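Side-chain contacts in TatD-related deoxyribonuclease (Thermotoga maritima, PDB 1J6O), which probably acts as a metal-dependent deoxyribonuclease that hydrolyses phosphodiester bonds in DNA: residues Lys97-Gly102 / Ile262-Lys267; Arg160-Ala165 / Tyr208-Thr213; Gly180-Ile185 / Thr256-Arg261. All blocks are in the same frame, centred on the assembly; numbering follows the deposited sequence.

Interaction 1 of 3, residues Lys97-Gly102 / Ile262-Lys267; sequences KVVAIG and IFLEVK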
# COMPACT_ATOMS: atom_id res chain seq x y z
N LYS A 97 -2.32 -16.00 -4.69
CA LYS A 97 -2.95 -14.69 -4.70
C LYS A 97 -2.23 -13.71 -3.77
O LYS A 97 -2.43 -12.49 -3.88
CB LYS A 97 -4.42 -14.82 -4.29
CG LYS A 97 -5.34 -15.25 -5.40
CD LYS A 97 -5.53 -14.10 -6.37
CE LYS A 97 -6.76 -14.33 -7.24
NZ LYS A 97 -7.18 -13.06 -7.86
N VAL A 98 -1.42 -14.23 -2.85
CA VAL A 98 -0.68 -13.37 -1.90
C VAL A 98 0.59 -12.86 -2.60
O VAL A 98 1.49 -13.65 -2.96
CB VAL A 98 -0.33 -14.11 -0.62
CG1 VAL A 98 0.57 -13.24 0.27
CG2 VAL A 98 -1.61 -14.45 0.13
N VAL A 99 0.67 -11.55 -2.77
CA VAL A 99 1.80 -10.94 -3.45
C VAL A 99 2.66 -10.03 -2.59
O VAL A 99 3.61 -9.42 -3.08
CB VAL A 99 1.28 -10.10 -4.66
CG1 VAL A 99 0.52 -11.01 -5.64
CG2 VAL A 99 0.31 -9.02 -4.16
N ALA A 100 2.34 -9.94 -1.31
CA ALA A 100 3.12 -9.07 -0.46
C ALA A 100 2.81 -9.36 0.99
O ALA A 100 1.86 -10.09 1.28
CB ALA A 100 2.75 -7.59 -0.76
N ILE A 101 3.65 -8.83 1.86
CA ILE A 101 3.52 -8.97 3.30
C ILE A 101 3.27 -7.54 3.79
O ILE A 101 4.05 -6.62 3.50
CB ILE A 101 4.82 -9.52 4.00
CG1 ILE A 101 5.06 -10.98 3.61
CG2 ILE A 101 4.64 -9.44 5.55
CD1 ILE A 101 3.96 -11.94 4.04
N GLY A 102 2.16 -7.37 4.51
CA GLY A 102 1.77 -6.08 5.06
C GLY A 102 0.24 -6.10 5.13
O GLY A 102 -0.38 -7.00 4.56
N ILE A 262 6.47 -4.54 -9.19
CA ILE A 262 6.60 -4.87 -7.77
C ILE A 262 5.79 -6.05 -7.28
O ILE A 262 6.31 -6.97 -6.65
CB ILE A 262 6.22 -3.63 -6.90
CG1 ILE A 262 7.29 -2.55 -7.07
CG2 ILE A 262 6.15 -4.01 -5.42
CD1 ILE A 262 6.94 -1.22 -6.41
N PHE A 263 4.51 -6.03 -7.60
CA PHE A 263 3.61 -7.07 -7.16
C PHE A 263 3.34 -8.27 -8.04
O PHE A 263 3.13 -9.38 -7.51
CB PHE A 263 2.27 -6.39 -6.83
CG PHE A 263 2.38 -5.36 -5.74
CD1 PHE A 263 2.55 -5.74 -4.43
CD2 PHE A 263 2.31 -4.00 -6.05
CE1 PHE A 263 2.63 -4.80 -3.42
CE2 PHE A 263 2.39 -3.03 -5.05
CZ PHE A 263 2.55 -3.42 -3.73
N LEU A 264 3.37 -8.09 -9.35
CA LEU A 264 3.08 -9.23 -10.21
C LEU A 264 4.18 -10.01 -10.86
O LEU A 264 3.94 -11.11 -11.33
CB LEU A 264 2.08 -8.80 -11.28
CG LEU A 264 0.80 -8.22 -10.68
CD1 LEU A 264 -0.20 -7.89 -11.78
CD2 LEU A 264 0.21 -9.20 -9.65
N GLU A 265 5.38 -9.46 -10.91
CA GLU A 265 6.46 -10.20 -11.54
C GLU A 265 6.78 -11.45 -10.73
O GLU A 265 6.82 -11.42 -9.50
CB GLU A 265 7.69 -9.31 -11.68
CG GLU A 265 8.45 -9.55 -12.99
CD GLU A 265 9.33 -8.38 -13.39
OE1 GLU A 265 10.47 -8.26 -12.86
OE2 GLU A 265 8.87 -7.57 -14.22
N VAL A 266 6.97 -12.56 -11.44
CA VAL A 266 7.28 -13.81 -10.77
C VAL A 266 8.63 -13.63 -10.05
O VAL A 266 9.62 -13.23 -10.66
CB VAL A 266 7.36 -14.98 -11.78
CG1 VAL A 266 7.67 -16.28 -11.05
CG2 VAL A 266 6.06 -15.11 -12.53
N LYS A 267 8.67 -13.94 -8.76
CA LYS A 267 9.90 -13.80 -7.99
C LYS A 267 10.51 -15.16 -7.61
O LYS A 267 9.79 -16.14 -7.42
CB LYS A 267 9.64 -13.00 -6.71
CG LYS A 267 9.04 -11.62 -6.95
CD LYS A 267 8.64 -10.94 -5.65
CE LYS A 267 8.09 -9.54 -5.90
NZ LYS A 267 6.87 -9.55 -6.76
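An apolar contact between the first residues of strand 98-107, where V99 and A100 lie, and the end of helix 248-264, carried there by F263, joins the wall of the barrel to the helix lying across the mouth where its strands begin. No hydrogen bond crosses it. The ring of F263 offers its rim to the strand: A100 CB lies at the edge, in the ring plane, 3.9 Å from F263 CE1. V99 meets the same residue at roughly a right angle, with V99 CG2 coming obliquely to within 4.0 Å of F263 CD1. Nearer the backbone, V99 CB rests 3.5 Å from the backbone O of F263, so the valine packs against peptide as well as ring. Two consecutive residues can both face the helix because the strand departs from full extension at V99, whose psi is only 4°. The carbonyl O of V99 is buried here without a partner in the model. In this TIM barrel, strands 41-47 and 67-71 stand beside the contact: F263 also touches V45, and F68 packs against both V99 and L264. At the outer margin, V99 CG1 and L264 CD2 approach more loosely, at 4.4 Å. The phenyl ring is held from within its own helix too, since I262 CG2 sits over the centre of one face, 3.7 Å above the plane. F263 CG stands anti to its carbonyl carbon (chi1 -60°), which carries the ring off the helix and in among the strands. After the helix the chain curls back, and K267 NZ donates to I262 O at 2.6 Å, meeting the carbonyl from a position tilted 33° from its plane; a weak second bond runs from K267 NZ to E265 O.

Interaction 2 of 3, residues Arg160-Ala165 / Tyr208-Thr213; sequences RGVIHA and YIVLET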
# COMPACT_ATOMS: atom_id res chain seq x y z
N ARG A 160 11.97 -4.57 -2.71
CA ARG A 160 11.71 -4.07 -1.37
C ARG A 160 10.22 -3.84 -1.07
O ARG A 160 9.68 -4.37 -0.07
CB ARG A 160 12.48 -2.77 -1.16
CG ARG A 160 13.94 -2.89 -1.59
CD ARG A 160 14.88 -2.76 -0.44
NE ARG A 160 16.28 -2.83 -0.87
CZ ARG A 160 16.88 -3.93 -1.30
NH1 ARG A 160 16.21 -5.08 -1.38
NH2 ARG A 160 18.16 -3.88 -1.64
N GLY A 161 9.57 -3.06 -1.92
CA GLY A 161 8.15 -2.80 -1.70
C GLY A 161 7.72 -1.35 -1.82
O GLY A 161 8.27 -0.55 -2.58
N VAL A 162 6.73 -1.00 -1.02
CA VAL A 162 6.19 0.33 -1.02
C VAL A 162 5.95 0.88 0.37
O VAL A 162 5.52 0.14 1.26
CB VAL A 162 4.80 0.32 -1.70
CG1 VAL A 162 4.30 1.71 -1.87
CG2 VAL A 162 4.88 -0.44 -3.06
N ILE A 163 6.21 2.17 0.54
CA ILE A 163 5.98 2.84 1.83
C ILE A 163 4.64 3.46 1.43
O ILE A 163 4.57 4.47 0.71
CB ILE A 163 7.00 3.94 2.13
CG1 ILE A 163 8.41 3.35 2.13
CG2 ILE A 163 6.66 4.59 3.48
CD1 ILE A 163 8.58 2.17 3.10
N HIS A 164 3.57 2.86 1.90
CA HIS A 164 2.25 3.35 1.55
C HIS A 164 1.84 4.67 2.20
O HIS A 164 2.30 5.01 3.29
CB HIS A 164 1.26 2.21 1.80
CG HIS A 164 0.29 2.44 2.91
ND1 HIS A 164 -0.94 3.03 2.71
CD2 HIS A 164 0.36 2.14 4.23
CE1 HIS A 164 -1.59 3.08 3.85
NE2 HIS A 164 -0.83 2.55 4.79
N ALA A 165 0.98 5.42 1.52
CA ALA A 165 0.49 6.72 2.02
C ALA A 165 1.67 7.52 2.57
O ALA A 165 1.61 8.06 3.70
CB ALA A 165 -0.56 6.50 3.12
N TYR A 208 9.36 6.67 -9.09
CA TYR A 208 9.28 6.13 -7.74
C TYR A 208 7.94 6.14 -7.03
O TYR A 208 7.89 6.04 -5.82
CB TYR A 208 10.29 6.87 -6.87
CG TYR A 208 11.68 6.78 -7.44
CD1 TYR A 208 12.30 5.54 -7.58
CD2 TYR A 208 12.34 7.91 -7.92
CE1 TYR A 208 13.55 5.41 -8.19
CE2 TYR A 208 13.61 7.79 -8.54
CZ TYR A 208 14.19 6.54 -8.66
OH TYR A 208 15.41 6.37 -9.27
N ILE A 209 6.85 6.24 -7.77
CA ILE A 209 5.57 6.26 -7.09
C ILE A 209 4.51 5.30 -7.64
O ILE A 209 4.55 4.93 -8.81
CB ILE A 209 4.94 7.66 -7.15
CG1 ILE A 209 4.75 8.06 -8.60
CG2 ILE A 209 5.87 8.71 -6.48
CD1 ILE A 209 3.96 9.34 -8.79
N VAL A 210 3.60 4.87 -6.77
CA VAL A 210 2.52 4.00 -7.19
C VAL A 210 1.29 4.69 -6.60
O VAL A 210 1.42 5.51 -5.67
CB VAL A 210 2.59 2.57 -6.66
CG1 VAL A 210 3.65 1.80 -7.44
CG2 VAL A 210 2.84 2.59 -5.14
N LEU A 211 0.12 4.40 -7.14
CA LEU A 211 -1.11 5.01 -6.64
C LEU A 211 -1.79 4.11 -5.63
O LEU A 211 -1.56 2.89 -5.59
CB LEU A 211 -2.10 5.20 -7.78
CG LEU A 211 -1.61 5.84 -9.08
CD1 LEU A 211 -2.64 5.57 -10.17
CD2 LEU A 211 -1.40 7.34 -8.87
N GLU A 212 -2.63 4.71 -4.79
CA GLU A 212 -3.35 3.91 -3.82
C GLU A 212 -4.53 4.73 -3.33
O GLU A 212 -4.56 5.96 -3.51
CB GLU A 212 -2.45 3.57 -2.63
CG GLU A 212 -2.26 4.74 -1.65
CD GLU A 212 -1.46 4.30 -0.44
OE1 GLU A 212 -0.24 4.12 -0.61
OE2 GLU A 212 -2.05 4.11 0.66
N THR A 213 -5.53 4.05 -2.79
CA THR A 213 -6.70 4.74 -2.27
C THR A 213 -6.76 4.54 -0.76
O THR A 213 -7.22 5.43 -0.04
CB THR A 213 -8.05 4.17 -2.77
OG1 THR A 213 -8.14 2.77 -2.41
CG2 THR A 213 -8.20 4.34 -4.27
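In a His-carboxylate hydrogen bond at the heart of a TIM barrel, the carboxylate of E212 grips H164, and it takes the backbone N of A165 as well. H164 ND1 donates to E212 OE2 at 2.6 Å, nearly straight at 166°; the oxygen uses its syn lone pair and lies in the plane of the imidazole, while ring and carboxylate are almost coplanar, 14° apart. The other oxygen, E212 OE1, accepts the backbone N of A165 at 2.8 Å from above the carboxylate plane. The pair lies at the predicted divalent-metal site. H164 is expected to bind a metal there, and its ring lies beside E103, H139 and H17, also predicted ligands; E212 would thus probably serve as a second-shell residue, its bond to ND1 fixing the rotation of the ring. With E212 replaced by an alanine, H164 ND1 and the N-H of A165 would probably lose their shared acceptor group, and the imidazole would be freer to turn. The glutamate reaches across, extended beyond CG (chi2 175°), past strand 181-185, which separates the two strands in the sheet. Toward the start of the strands, V162 and V210 point at each other, tip to tip, with V162 CG1 3.7 Å from V210 CG2.

Interaction 3 of 3, residues Gly180-Ile185 / Thr256-Arg261; sequences GFLLGI and TENARR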
# COMPACT_ATOMS: atom_id res chain seq x y z
N GLY A 180 15.43 1.45 -1.96
CA GLY A 180 14.78 0.58 -2.92
C GLY A 180 13.25 0.50 -2.88
O GLY A 180 12.64 -0.31 -3.57
N PHE A 181 12.64 1.34 -2.06
CA PHE A 181 11.18 1.34 -1.95
C PHE A 181 10.59 2.35 -2.88
O PHE A 181 11.28 3.25 -3.32
CB PHE A 181 10.75 1.74 -0.55
CG PHE A 181 10.90 0.66 0.44
CD1 PHE A 181 12.10 0.48 1.12
CD2 PHE A 181 9.86 -0.21 0.68
CE1 PHE A 181 12.25 -0.57 2.03
CE2 PHE A 181 9.99 -1.25 1.58
CZ PHE A 181 11.19 -1.44 2.26
N LEU A 182 9.30 2.17 -3.19
CA LEU A 182 8.57 3.09 -4.04
C LEU A 182 7.65 3.75 -2.99
O LEU A 182 7.49 3.22 -1.88
CB LEU A 182 7.77 2.38 -5.13
CG LEU A 182 8.53 2.54 -6.46
CD1 LEU A 182 9.85 1.81 -6.38
CD2 LEU A 182 7.68 2.03 -7.61
N LEU A 183 7.07 4.89 -3.33
CA LEU A 183 6.18 5.62 -2.43
C LEU A 183 4.73 5.64 -2.90
O LEU A 183 4.45 5.96 -4.06
CB LEU A 183 6.68 7.07 -2.28
CG LEU A 183 8.18 7.19 -2.02
CD1 LEU A 183 8.53 8.66 -1.94
CD2 LEU A 183 8.56 6.48 -0.72
N GLY A 184 3.82 5.31 -2.00
CA GLY A 184 2.40 5.30 -2.31
C GLY A 184 1.77 6.66 -2.11
O GLY A 184 1.86 7.28 -1.03
N ILE A 185 1.13 7.14 -3.17
CA ILE A 185 0.47 8.44 -3.19
C ILE A 185 -1.02 8.19 -3.36
O ILE A 185 -1.42 7.48 -4.29
CB ILE A 185 0.96 9.28 -4.40
CG1 ILE A 185 2.50 9.35 -4.38
CG2 ILE A 185 0.32 10.69 -4.38
CD1 ILE A 185 3.08 9.91 -3.11
N THR A 256 1.39 2.23 -13.18
CA THR A 256 0.90 0.88 -13.40
C THR A 256 2.09 -0.05 -13.65
O THR A 256 2.13 -1.17 -13.11
CB THR A 256 -0.12 0.88 -14.57
OG1 THR A 256 -1.34 1.47 -14.12
CG2 THR A 256 -0.42 -0.55 -15.04
N GLU A 257 3.06 0.41 -14.46
CA GLU A 257 4.23 -0.42 -14.75
C GLU A 257 4.96 -0.66 -13.42
O GLU A 257 5.41 -1.77 -13.11
CB GLU A 257 5.19 0.29 -15.72
CG GLU A 257 6.49 -0.49 -15.94
CD GLU A 257 7.36 0.09 -17.05
OE1 GLU A 257 6.84 0.39 -18.15
OE2 GLU A 257 8.58 0.25 -16.82
N ASN A 258 5.09 0.39 -12.62
CA ASN A 258 5.75 0.25 -11.33
C ASN A 258 5.04 -0.77 -10.45
O ASN A 258 5.67 -1.62 -9.80
CB ASN A 258 5.75 1.60 -10.59
CG ASN A 258 6.75 2.57 -11.16
OD1 ASN A 258 7.63 2.19 -11.95
ND2 ASN A 258 6.64 3.84 -10.76
N ALA A 259 3.72 -0.68 -10.40
CA ALA A 259 2.93 -1.60 -9.59
C ALA A 259 3.00 -3.03 -10.12
O ALA A 259 3.10 -3.98 -9.34
CB ALA A 259 1.48 -1.11 -9.50
N ARG A 260 2.99 -3.18 -11.44
CA ARG A 260 3.06 -4.51 -12.05
C ARG A 260 4.39 -5.16 -11.70
O ARG A 260 4.47 -6.34 -11.34
CB ARG A 260 2.99 -4.42 -13.58
CG ARG A 260 1.62 -4.16 -14.19
CD ARG A 260 1.79 -3.95 -15.69
NE ARG A 260 0.56 -3.59 -16.37
CZ ARG A 260 0.51 -3.12 -17.62
NH1 ARG A 260 1.64 -2.98 -18.32
NH2 ARG A 260 -0.65 -2.74 -18.15
N ARG A 261 5.45 -4.39 -11.84
CA ARG A 261 6.77 -4.92 -11.56
C ARG A 261 6.95 -5.36 -10.11
O ARG A 261 7.48 -6.43 -9.83
CB ARG A 261 7.83 -3.87 -11.90
CG ARG A 261 9.25 -4.34 -11.73
CD ARG A 261 10.25 -3.21 -11.93
NE ARG A 261 10.20 -2.23 -10.85
CZ ARG A 261 9.78 -0.98 -10.99
NH1 ARG A 261 9.36 -0.55 -12.18
NH2 ARG A 261 9.77 -0.17 -9.94
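L182 pushes its CD2 methyl against the side chain of N258, 3.6 Å from N258 CB, and the two side chains cross at about a right angle. The same methyl also lies obliquely against the guanidinium of R261, with L182 CD2 3.8 Å from R261 NH2. One leucine branch is therefore received by two helix residues a single turn apart. Those two are tied to each other: R261 NH1 donates to N258 OD1 at 3.2 Å, with an angle of 156° at the hydrogen. The arginine, extended as far as CD, is turned back by a bend at chi3 (70°), and the backbone O of N258 lies over the centre of one guanidinium face. The arrangement belongs to the closed bottom of a TIM barrel, where helix 248-264 spans the mouth at which the strands begin and L182, early in strand 181-185, points inward to meet it. N258 ND2 also donates to I209 O, so the amide joins R261 through OD1 to strand 209-211 through ND2. Between these two helix residues, A259 packs on V14 and T16 of strand 13-18, and R260 forms a salt bridge to E42. The backbone O of R261 accepts a hydrogen bond from K159 NZ.

How the interactions relate
Interactions 1 and 3 use consecutive parts of helix 248-264, their centres about 12 Å apart, and press it on strands 98-107 and 181-185. Interaction 2 instead joins strands 161-163 and 209-211, its centre about 5 Å from that of interaction 3, whose strand, 181-185, lies between 161-163 and 209-211 in the sheet; E212 OE1 passes 3.4 Å from G184 CA. Along the chain, interactions 2 and 3 interlock by alternating segments, and interaction 1 encloses both. All three meet in the core: F263 CZ touches V162 CG2, and I262 CD1 touches L182 CD2. One helix thus closes the barrel floor, while the predicted metal site lies above that floor.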